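Local atomic coordinates of ORF10 (Moritella marina, PDB entry 6RIW), a protein that forms the ketosynthase and chain length factor part of a polyunsaturated fatty acid synthase, and probably extends acyl chains by condensation on carrier proteins. Residues E329-G334 against S361-L366. Residues are numbered along the deposited sequence; the frame is centred on the assembly and turned at random.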
ATOM      1  N   GLU A 329     -22.448  -2.864 -11.953  1.00 23.89           N
ATOM      2  CA  GLU A 329     -21.293  -3.736 -12.103  1.00 23.15           C
ATOM      3  C   GLU A 329     -20.895  -4.159 -10.698  1.00 24.44           C
ATOM      4  O   GLU A 329     -20.481  -3.325  -9.879  1.00 22.04           O
ATOM      5  CB  GLU A 329     -20.171  -3.020 -12.854  1.00 22.37           C
ATOM      6  CG  GLU A 329     -18.823  -3.766 -12.853  1.00 24.17           C
ATOM      7  CD  GLU A 329     -18.824  -5.071 -13.659  1.00 28.59           C
ATOM      8  OE1 GLU A 329     -19.708  -5.284 -14.535  1.00 22.92           O
ATOM      9  OE2 GLU A 329     -17.908  -5.885 -13.407  1.00 28.72           O
ATOM     10  N   CYS A 330     -21.094  -5.437 -10.393  1.00 20.87           N
ATOM     11  CA  CYS A 330     -20.990  -5.921  -9.025  1.00 26.39           C
ATOM     12  C   CYS A 330     -19.571  -6.318  -8.673  1.00 23.18           C
ATOM     13  O   CYS A 330     -18.719  -6.539  -9.541  1.00 23.62           O
ATOM     14  CB  CYS A 330     -21.905  -7.122  -8.801  1.00 25.94           C
ATOM     15  SG  CYS A 330     -23.636  -6.684  -9.012  1.00 27.42           S
ATOM     16  N   HIS A 331     -19.341  -6.441  -7.367  1.00 21.21           N
ATOM     17  CA  HIS A 331     -18.054  -6.923  -6.882  1.00 24.14           C
ATOM     18  C   HIS A 331     -17.874  -8.415  -7.165  1.00 27.84           C
ATOM     19  O   HIS A 331     -16.747  -8.859  -7.431  1.00 24.98           O
ATOM     20  CB  HIS A 331     -17.948  -6.624  -5.389  1.00 22.86           C
ATOM     21  CG  HIS A 331     -16.782  -7.285  -4.726  1.00 26.80           C
ATOM     22  ND1 HIS A 331     -15.483  -6.885  -4.950  1.00 27.49           N
ATOM     23  CD2 HIS A 331     -16.719  -8.318  -3.854  1.00 26.40           C
ATOM     24  CE1 HIS A 331     -14.665  -7.646  -4.242  1.00 26.11           C
ATOM     25  NE2 HIS A 331     -15.389  -8.523  -3.569  1.00 30.20           N
ATOM     26  N   ALA A 332     -18.981  -9.180  -7.152  1.00 24.43           N
ATOM     27  CA  ALA A 332     -19.062 -10.633  -7.360  1.00 26.45           C
ATOM     28  C   ALA A 332     -17.798 -11.317  -7.869  1.00 24.72           C
ATOM     29  O   ALA A 332     -17.520 -11.305  -9.072  1.00 23.39           O
ATOM     30  CB  ALA A 332     -20.191 -10.950  -8.341  1.00 25.24           C
ATOM     31  N   THR A 333     -17.058 -11.966  -6.974  1.00 25.32           N
ATOM     32  CA  THR A 333     -15.800 -12.602  -7.332  1.00 22.95           C
ATOM     33  C   THR A 333     -15.949 -14.069  -7.689  1.00 25.76           C
ATOM     34  O   THR A 333     -14.986 -14.658  -8.183  1.00 27.28           O
ATOM     35  CB  THR A 333     -14.815 -12.535  -6.175  1.00 24.07           C
ATOM     36  OG1 THR A 333     -15.347 -13.315  -5.096  1.00 24.61           O
ATOM     37  CG2 THR A 333     -14.585 -11.100  -5.729  1.00 27.99           C
ATOM     38  N   GLY A 334     -17.098 -14.681  -7.408  1.00 26.15           N
ATOM     39  CA  GLY A 334     -17.252 -16.119  -7.516  1.00 24.21           C
ATOM     40  C   GLY A 334     -17.182 -16.851  -6.195  1.00 27.30           C
ATOM     41  O   GLY A 334     -17.530 -18.041  -6.144  1.00 25.95           O
ATOM     42  N   SER A 361     -20.690  -8.922 -13.840  1.00 23.83           N
ATOM     43  CA  SER A 361     -19.341  -8.969 -13.266  1.00 24.91           C
ATOM     44  C   SER A 361     -18.293  -9.312 -14.315  1.00 24.20           C
ATOM     45  O   SER A 361     -18.276 -10.430 -14.842  1.00 23.54           O
ATOM     46  CB  SER A 361     -19.256  -9.983 -12.132  1.00 22.77           C
ATOM     47  OG  SER A 361     -17.967  -9.902 -11.539  1.00 25.58           O
ATOM     48  N   VAL A 362     -17.391  -8.363 -14.574  1.00 21.63           N
ATOM     49  CA  VAL A 362     -16.249  -8.588 -15.451  1.00 21.62           C
ATOM     50  C   VAL A 362     -15.188  -9.476 -14.809  1.00 21.01           C
ATOM     51  O   VAL A 362     -14.229  -9.881 -15.479  1.00 20.41           O
ATOM     52  CB  VAL A 362     -15.659  -7.216 -15.852  1.00 21.46           C
ATOM     53  CG1 VAL A 362     -14.876  -6.611 -14.682  1.00 22.79           C
ATOM     54  CG2 VAL A 362     -14.776  -7.323 -17.096  1.00 21.99           C
ATOM     55  N   LYS A 363     -15.320  -9.799 -13.520  1.00 18.82           N
ATOM     56  CA  LYS A 363     -14.424 -10.800 -12.956  1.00 19.63           C
ATOM     57  C   LYS A 363     -14.602 -12.156 -13.632  1.00 23.85           C
ATOM     58  O   LYS A 363     -13.672 -12.979 -13.627  1.00 22.45           O
ATOM     59  CB  LYS A 363     -14.644 -10.898 -11.440  1.00 22.29           C
ATOM     60  CG  LYS A 363     -14.300  -9.576 -10.716  1.00 21.27           C
ATOM     61  CD  LYS A 363     -14.206  -9.768  -9.226  1.00 22.82           C
ATOM     62  CE  LYS A 363     -13.718  -8.499  -8.504  1.00 25.33           C
ATOM     63  NZ  LYS A 363     -14.661  -7.374  -8.656  1.00 22.94           N
ATOM     64  N   SER A 364     -15.769 -12.392 -14.237  1.00 20.88           N
ATOM     65  CA  SER A 364     -15.982 -13.643 -14.962  1.00 22.65           C
ATOM     66  C   SER A 364     -15.004 -13.775 -16.124  1.00 22.55           C
ATOM     67  O   SER A 364     -14.474 -14.869 -16.371  1.00 24.14           O
ATOM     68  CB  SER A 364     -17.436 -13.733 -15.458  1.00 22.26           C
ATOM     69  OG  SER A 364     -17.760 -12.724 -16.415  1.00 23.27           O
ATOM     70  N   ASN A 365     -14.732 -12.667 -16.839  1.00 22.00           N
ATOM     71  CA  ASN A 365     -13.833 -12.716 -17.992  1.00 19.62           C
ATOM     72  C   ASN A 365     -12.371 -12.717 -17.583  1.00 23.82           C
ATOM     73  O   ASN A 365     -11.547 -13.352 -18.253  1.00 21.33           O
ATOM     74  CB  ASN A 365     -14.035 -11.522 -18.931  1.00 20.24           C
ATOM     75  CG  ASN A 365     -15.471 -11.294 -19.317  1.00 23.41           C
ATOM     76  OD1 ASN A 365     -16.262 -10.787 -18.523  1.00 24.78           O
ATOM     77  ND2 ASN A 365     -15.802 -11.595 -20.569  1.00 22.70           N
ATOM     78  N   LEU A 366     -12.022 -11.960 -16.525  1.00 18.61           N
ATOM     79  CA  LEU A 366     -10.633 -11.597 -16.266  1.00 20.61           C
ATOM     80  C   LEU A 366     -10.031 -12.219 -15.022  1.00 21.74           C
ATOM     81  O   LEU A 366      -8.801 -12.199 -14.882  1.00 22.39           O
ATOM     82  CB  LEU A 366     -10.491 -10.074 -16.106  1.00 21.50           C
ATOM     83  CG  LEU A 366     -10.984  -9.184 -17.223  1.00 20.13           C
ATOM     84  CD1 LEU A 366     -10.730  -7.731 -16.868  1.00 18.31           C
ATOM     85  CD2 LEU A 366     -10.270  -9.572 -18.483  1.00 21.34           C
TER
HETATM   86  O   HOH W   1     -13.626  -5.728  -6.434  1.00 27.39           O
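Lys-363 reaches across to the loop of His-331, Ala-332 and Thr-333, and illustrates how one long side chain joins the loop after one strand to the turn and short helix after its neighbour. Lys-363 CB lies 3.7 Å from Ala-332 O, and CG is about equally far from that oxygen and His-331 O. Lys-363 CD comes 3.8 Å from Thr-333 CG2, the two side chains lying side by side and pointing the same way. Lys-363 CD and CE both pass 3.2 Å from His-331 O. Up to here the chain is extended; a bend at the last torsion (chi4 64°) then brings NZ to the same carbonyl. The resulting hydrogen bond, Lys-363 NZ to His-331 O, measures 2.8 Å, with the donor tilted from the carbonyl plane. NZ also donates to a water that lies in the plane of the imidazole at its edge, 2.6 Å from His-331 ND1. An alanine in place of Lys-363 would probably leave His-331 O and this water without their shared donor and open a gap beside Thr-333 CG2.

Two shorter links lie beside it. Ser-361 OG donates to an in-plane lone pair of Ala-332 O at 2.9 Å, while weakly accepting from Lys-363 N as a cap. Glu-329 OE2 takes the Val-362 N-H on its syn lone pair over 2.8 Å, almost straight at 173°; its OE1 is bound by Tyr-327 and, as a salt bridge, by Lys-380.

His-331 opens a His-Ala-Thr-Gly-Thr motif and Lys-363 a Lys-Ser-Asn-Leu-Gly-His motif ending in His-368; all three probably belong to the ketosynthase active site, as in related enzymes. The loop and the turn with its short helix follow parallel strands 327-329 and 358-360. Glu-342 of helix 336-350 accepts from His-331 N and Ala-332 N, whereas helices 19-27 and 374-387 pack against Val-362.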